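Local coordinates for DUF4783 domain-containing protein (Bacteroides fragilis, PDB 4OUQ), which is of unknown function but belongs to the NTF2 clan, whose cone-like alpha+beta fold wraps helices against a curved mixed sheet, at residues A[17-20]-A[21-24]; A[38-41]-A[42-45]. All coordinates share one frame; numbering follows the deposited sequence.

Interaction 1 (A[17-20]-A[21-24])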
ATOM      1  N   SER A  17       1.230   6.263   7.241  1.00 17.44           N
ATOM      2  CA  SER A  17       1.703   4.907   7.441  1.00 16.42           C
ATOM      3  C   SER A  17       1.239   4.227   8.719  1.00 17.73           C
ATOM      4  O   SER A  17       1.188   2.987   8.788  1.00 18.95           O
ATOM      5  CB  SER A  17       3.216   4.849   7.342  1.00 19.85           C
ATOM      6  OG  SER A  17       3.846   5.456   8.440  1.00 20.48           O
ATOM      7  N   GLN A  18       1.029   5.005   9.780  1.00 18.37           N
ATOM      8  CA  GLN A  18       0.640   4.501  11.050  1.00 18.40           C
ATOM      9  C   GLN A  18      -0.744   3.838  10.904  1.00 16.07           C
ATOM     10  O   GLN A  18      -0.961   2.796  11.457  1.00 19.54           O
ATOM     11  CB  GLN A  18       0.593   5.657  12.107  1.00 19.89           C
ATOM     12  CG  GLN A  18       0.346   5.185  13.518  1.00 25.98           C
ATOM     13  CD  GLN A  18      -1.095   4.762  13.776  1.00 28.80           C
ATOM     14  OE1 GLN A  18      -2.014   5.310  13.192  1.00 29.52           O
ATOM     15  NE2 GLN A  18      -1.285   3.777  14.652  1.00 31.20           N
ATOM     16  N   GLU A  19      -1.627   4.458  10.117  1.00 16.43           N
ATOM     17  CA  GLU A  19      -2.942   3.891   9.886  1.00 16.47           C
ATOM     18  C   GLU A  19      -2.836   2.654   9.014  1.00 15.85           C
ATOM     19  O   GLU A  19      -3.689   1.793   9.087  1.00 19.18           O
ATOM     20  CB  GLU A  19      -3.910   4.911   9.250  1.00 16.50           C
ATOM     21  CG  GLU A  19      -4.448   5.943  10.205  1.00 20.95           C
ATOM     22  CD  GLU A  19      -5.456   6.892   9.568  1.00 24.72           C
ATOM     23  OE1 GLU A  19      -5.825   6.742   8.394  1.00 22.21           O
ATOM     24  OE2 GLU A  19      -5.864   7.829  10.272  1.00 31.81           O
ATOM     25  N   LEU A  20      -1.862   2.598   8.124  1.00 16.80           N
ATOM     26  CA  LEU A  20      -1.666   1.370   7.301  1.00 18.27           C
ATOM     27  C   LEU A  20      -1.225   0.229   8.135  1.00 20.11           C
ATOM     28  O   LEU A  20      -1.448  -0.916   7.776  1.00 21.45           O
ATOM     29  CB  LEU A  20      -0.624   1.546   6.204  1.00 19.63           C
ATOM     30  CG  LEU A  20      -1.033   2.184   4.934  1.00 21.53           C
ATOM     31  CD1 LEU A  20       0.116   2.328   3.973  1.00 20.71           C
ATOM     32  CD2 LEU A  20      -2.154   1.350   4.246  1.00 20.52           C
ATOM     33  N   ASN A  21      -0.537   0.514   9.222  1.00 19.11           N
ATOM     34  CA  ASN A  21       0.108  -0.538   9.988  1.00 23.23           C
ATOM     35  C   ASN A  21      -0.803  -1.673  10.405  1.00 24.77           C
ATOM     36  O   ASN A  21      -0.426  -2.822  10.248  1.00 23.00           O
ATOM     37  CB  ASN A  21       0.857   0.031  11.175  1.00 31.05           C
ATOM     38  CG  ASN A  21       1.639  -1.045  11.942  1.00 40.05           C
ATOM     39  OD1 ASN A  21       1.294  -1.381  13.061  1.00 42.80           O
ATOM     40  ND2 ASN A  21       2.648  -1.630  11.297  1.00 40.73           N
ATOM     41  N   ARG A  22      -2.051  -1.373  10.843  1.00 25.35           N
ATOM     42  CA  ARG A  22      -2.967  -2.425  11.279  0.50 28.73           C
ATOM     43  C   ARG A  22      -3.451  -3.312  10.125  1.00 23.77           C
ATOM     44  O   ARG A  22      -4.022  -4.362  10.371  1.00 26.77           O
ATOM     45  CB  ARG A  22      -4.195  -1.868  12.040  0.50 32.67           C
ATOM     46  CG  ARG A  22      -5.176  -1.067  11.179  0.50 30.09           C
ATOM     47  CD  ARG A  22      -6.423  -0.643  11.976  0.50 31.25           C
ATOM     48  NE  ARG A  22      -6.115   0.391  12.961  0.50 32.61           N
ATOM     49  CZ  ARG A  22      -5.784   1.641  12.658  0.50 32.63           C
ATOM     50  NH1 ARG A  22      -5.662   2.036  11.380  0.50 26.56           N
ATOM     51  NH2 ARG A  22      -5.514   2.478  13.622  0.50 37.53           N
ATOM     52  N   TYR A  23      -3.206  -2.888   8.887  1.00 19.55           N
ATOM     53  CA  TYR A  23      -3.618  -3.650   7.722  1.00 19.74           C
ATOM     54  C   TYR A  23      -2.452  -4.411   7.074  1.00 19.27           C
ATOM     55  O   TYR A  23      -2.646  -5.060   6.082  1.00 19.33           O
ATOM     56  CB  TYR A  23      -4.284  -2.727   6.684  1.00 15.15           C
ATOM     57  CG  TYR A  23      -5.469  -2.006   7.250  1.00 15.99           C
ATOM     58  CD1 TYR A  23      -6.656  -2.644   7.382  1.00 19.35           C
ATOM     59  CD2 TYR A  23      -5.426  -0.650   7.486  1.00 17.62           C
ATOM     60  CE1 TYR A  23      -7.738  -2.016   7.950  1.00 21.23           C
ATOM     61  CE2 TYR A  23      -6.509   0.017   8.014  1.00 20.68           C
ATOM     62  CZ  TYR A  23      -7.667  -0.662   8.209  1.00 22.47           C
ATOM     63  OH  TYR A  23      -8.770  -0.033   8.707  1.00 29.21           O
ATOM     64  N   LEU A  24      -1.228  -4.234   7.618  1.00 18.86           N
ATOM     65  CA  LEU A  24      -0.054  -4.957   7.074  1.00 17.36           C
ATOM     66  C   LEU A  24       0.034  -6.347   7.625  1.00 18.60           C
ATOM     67  O   LEU A  24      -0.159  -6.575   8.835  1.00 20.40           O
ATOM     68  CB  LEU A  24       1.239  -4.194   7.360  1.00 16.89           C
ATOM     69  CG  LEU A  24       1.334  -2.812   6.738  1.00 15.14           C
ATOM     70  CD1 LEU A  24       2.497  -1.993   7.244  1.00 17.40           C
ATOM     71  CD2 LEU A  24       1.420  -2.911   5.233  1.00 15.69           C
TER
HETATM   72  O   HOH W   1      -2.806   1.063  12.340  1.00 28.82           O
HETATM   73  O   HOH W   2      -0.688   0.814  13.967  1.00 49.21           O
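Leu20 and Tyr23 meet on the tight side of this local contact, where a short helix gives way to a turn. The amide N of Tyr23 donates to Leu20 O at 2.9 Å with an N-H...O angle of 150°. Leu24 CG packs 3.5 Å from the same oxygen, while a bond from Leu24 N to Asn21 O closes the type I turn Asn21-Leu24. The helix itself is weakly bonded: Asn21 N lies 3.0 Å from Ser17 O, a weak bond bent to 125°, and 3.2 Å from Gln18 O, so one N-H is divided between i-4 and i-3 acceptors. Tyr23 CD2 approaches Glu19 O at 3.4 Å, an oblique approach to the ring, and one ring face carries Arg22 CG, offset toward the rim.

The other side is wet. In the conformer modelled here, Arg22 sets CG between its backbone N and carbonyl carbon (chi1 69°), and a second bend at chi3 folds the chain back toward the helix. Arg22 NH1 then comes within 3.0 Å of Glu19 O, but at an angle too poor for a hydrogen bond, and a water sits over the centre of a guanidinium face; a second conformer makes the guanidinium position less certain. That water accepts from Arg22 N and lies 2.7 Å from Gln18 O, to which it can donate; another water can link Gln18 O with Asn21 OD1. The Glu19 carboxylate turns instead to Lys14, in a salt bridge.

Helix 6-14 covers the Glu19, Leu20 and Tyr23 side chains. Helix 41-54 meets Ser17, Leu20, Asn21 and Leu24, with Ser17 OG bonded to Glu45, and Ile100 of strand 97-107 packs against both leucines.

Interaction 2 (A[38-41]-A[42-45])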
ATOM      1  N   SER A  38      11.407  -8.380   0.682  1.00 32.70           N
ATOM      2  CA  SER A  38      10.415  -8.978   1.588  1.00 29.66           C
ATOM      3  C   SER A  38      10.818  -8.735   3.020  1.00 30.35           C
ATOM      4  O   SER A  38      11.894  -9.192   3.486  1.00 32.43           O
ATOM      5  CB  SER A  38      10.297 -10.459   1.337  1.00 35.37           C
ATOM      6  OG  SER A  38       9.657 -10.686   0.087  1.00 43.20           O
ATOM      7  N   VAL A  39       9.941  -8.097   3.762  1.00 27.19           N
ATOM      8  CA  VAL A  39      10.305  -7.563   5.039  1.00 29.32           C
ATOM      9  C   VAL A  39       9.201  -7.795   6.033  1.00 28.51           C
ATOM     10  O   VAL A  39       8.077  -8.165   5.643  1.00 27.01           O
ATOM     11  CB  VAL A  39      10.652  -6.073   4.904  1.00 30.77           C
ATOM     12  CG1 VAL A  39      11.818  -5.905   3.941  1.00 34.44           C
ATOM     13  CG2 VAL A  39       9.471  -5.270   4.433  1.00 27.43           C
ATOM     14  N   ASP A  40       9.486  -7.583   7.313  1.00 27.89           N
ATOM     15  CA  ASP A  40       8.449  -7.778   8.326  1.00 27.10           C
ATOM     16  C   ASP A  40       7.575  -6.562   8.431  1.00 24.03           C
ATOM     17  O   ASP A  40       7.830  -5.559   7.789  1.00 24.57           O
ATOM     18  CB  ASP A  40       9.010  -8.229   9.676  1.00 30.44           C
ATOM     19  CG  ASP A  40       9.975  -7.244  10.290  1.00 32.45           C
ATOM     20  OD1 ASP A  40       9.945  -6.051   9.964  1.00 33.69           O
ATOM     21  OD2 ASP A  40      10.753  -7.680  11.151  1.00 42.25           O
ATOM     22  N   ARG A  41       6.495  -6.679   9.190  1.00 24.37           N
ATOM     23  CA  ARG A  41       5.496  -5.644   9.265  1.00 21.89           C
ATOM     24  C   ARG A  41       6.112  -4.332   9.709  1.00 22.01           C
ATOM     25  O   ARG A  41       5.881  -3.303   9.105  1.00 21.59           O
ATOM     26  CB  ARG A  41       4.377  -6.063  10.227  1.00 24.30           C
ATOM     27  CG  ARG A  41       3.262  -5.071  10.398  1.00 26.97           C
ATOM     28  CD  ARG A  41       2.147  -5.535  11.347  1.00 29.98           C
ATOM     29  NE  ARG A  41       2.169  -4.704  12.546  1.00 46.97           N
ATOM     30  CZ  ARG A  41       2.993  -4.871  13.591  1.00 61.78           C
ATOM     31  NH1 ARG A  41       3.822  -5.923  13.669  1.00 80.82           N
ATOM     32  NH2 ARG A  41       2.956  -4.000  14.598  1.00 62.42           N
ATOM     33  N   GLN A  42       6.950  -4.391  10.736  1.00 26.70           N
ATOM     34  CA  GLN A  42       7.528  -3.157  11.284  1.00 27.19           C
ATOM     35  C   GLN A  42       8.472  -2.508  10.271  1.00 22.47           C
ATOM     36  O   GLN A  42       8.396  -1.273  10.017  1.00 23.99           O
ATOM     37  CB  GLN A  42       8.223  -3.448  12.611  1.00 33.59           C
ATOM     38  CG  GLN A  42       7.271  -4.008  13.693  1.00 36.60           C
ATOM     39  CD  GLN A  42       7.192  -5.576  13.769  1.00 40.34           C
ATOM     40  OE1 GLN A  42       7.320  -6.318  12.753  1.00 32.30           O
ATOM     41  NE2 GLN A  42       6.962  -6.067  14.978  1.00 53.51           N
ATOM     42  N   ALA A  43       9.302  -3.332   9.612  1.00 24.45           N
ATOM     43  CA  ALA A  43      10.161  -2.834   8.558  1.00 23.36           C
ATOM     44  C   ALA A  43       9.357  -2.194   7.374  1.00 20.91           C
ATOM     45  O   ALA A  43       9.677  -1.117   6.904  1.00 22.94           O
ATOM     46  CB  ALA A  43      11.087  -3.919   8.068  1.00 22.29           C
ATOM     47  N   ALA A  44       8.231  -2.812   6.967  1.00 20.07           N
ATOM     48  CA  ALA A  44       7.366  -2.224   5.941  1.00 18.65           C
ATOM     49  C   ALA A  44       6.799  -0.914   6.360  1.00 15.72           C
ATOM     50  O   ALA A  44       6.734   0.008   5.582  1.00 15.50           O
ATOM     51  CB  ALA A  44       6.221  -3.178   5.625  1.00 17.45           C
ATOM     52  N   GLU A  45       6.278  -0.845   7.596  1.00 16.94           N
ATOM     53  CA  GLU A  45       5.631   0.391   8.069  1.00 17.61           C
ATOM     54  C   GLU A  45       6.651   1.553   8.013  1.00 16.73           C
ATOM     55  O   GLU A  45       6.271   2.679   7.644  1.00 16.55           O
ATOM     56  CB  GLU A  45       5.092   0.252   9.471  1.00 22.84           C
ATOM     57  CG  GLU A  45       4.383   1.536   9.969  1.00 24.09           C
ATOM     58  CD  GLU A  45       5.367   2.570  10.532  1.00 29.67           C
ATOM     59  OE1 GLU A  45       6.354   2.150  11.146  1.00 25.91           O
ATOM     60  OE2 GLU A  45       5.161   3.811  10.368  1.00 27.05           O
TER
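Asp40 OD1 accepts from Ala43 N at 2.8 Å, with an N-H...O angle of 159°, and thus caps the first turn of the helix. The torsion chi1 of 61° swings the carboxylate back over that turn and also brings OD1 to 3.1 Å from Ala43 CB. Two main-chain bonds continue the grip: Ala44 N donates to Asp40 O and Glu45 N to Arg41 O, both at 2.9 Å and nearly straight.

Apolar contact is confined to Val39, whose CB lies 3.9 Å from Ala43 CB and whose CG2 lies 4.0 Å from Ala44 CB, across the strand-to-helix bend.

Among the longer polar side chains the contact is van der Waals. Gln42, bent at chi2, brings its amide obliquely against the guanidinium of Arg41, with Gln42 CD 3.4 Å from Arg41 NH1 and the two planes 53° apart. The Arg41 guanidinium reaches Asn21 through a weak hydrogen bond and Glu26 through a long, weak ion pair.

The Asp40 OD1 to Ala43 N bond makes this an Asp N-cap, at the junction of edge strand 35-40 and helix 41-54 of the NTF2-like fold.

Overall arrangement
Interaction 1 is partly buried, its centre about 9 Å from the chain centre; interaction 2 is a surface contact, about 12 Å out. Their centres stand about 11 Å apart, and both involve helix 41-54: interaction 2 forms its first turn, whereas 17-24 packs against its side. Ser17 OG and Glu45 OE2, 2.9 Å apart in a probable hydrogen bond, join them directly, and Asn21 ND2 lies 3.4 Å from Arg41 NE in packing contact alone. The chemistry follows position. Residues 17-24 end a loose helix with divided, bent bonds, buried leucines and bridging waters; residues 38-45 begin a longer helix with nearly straight bonds and a carboxylate cap.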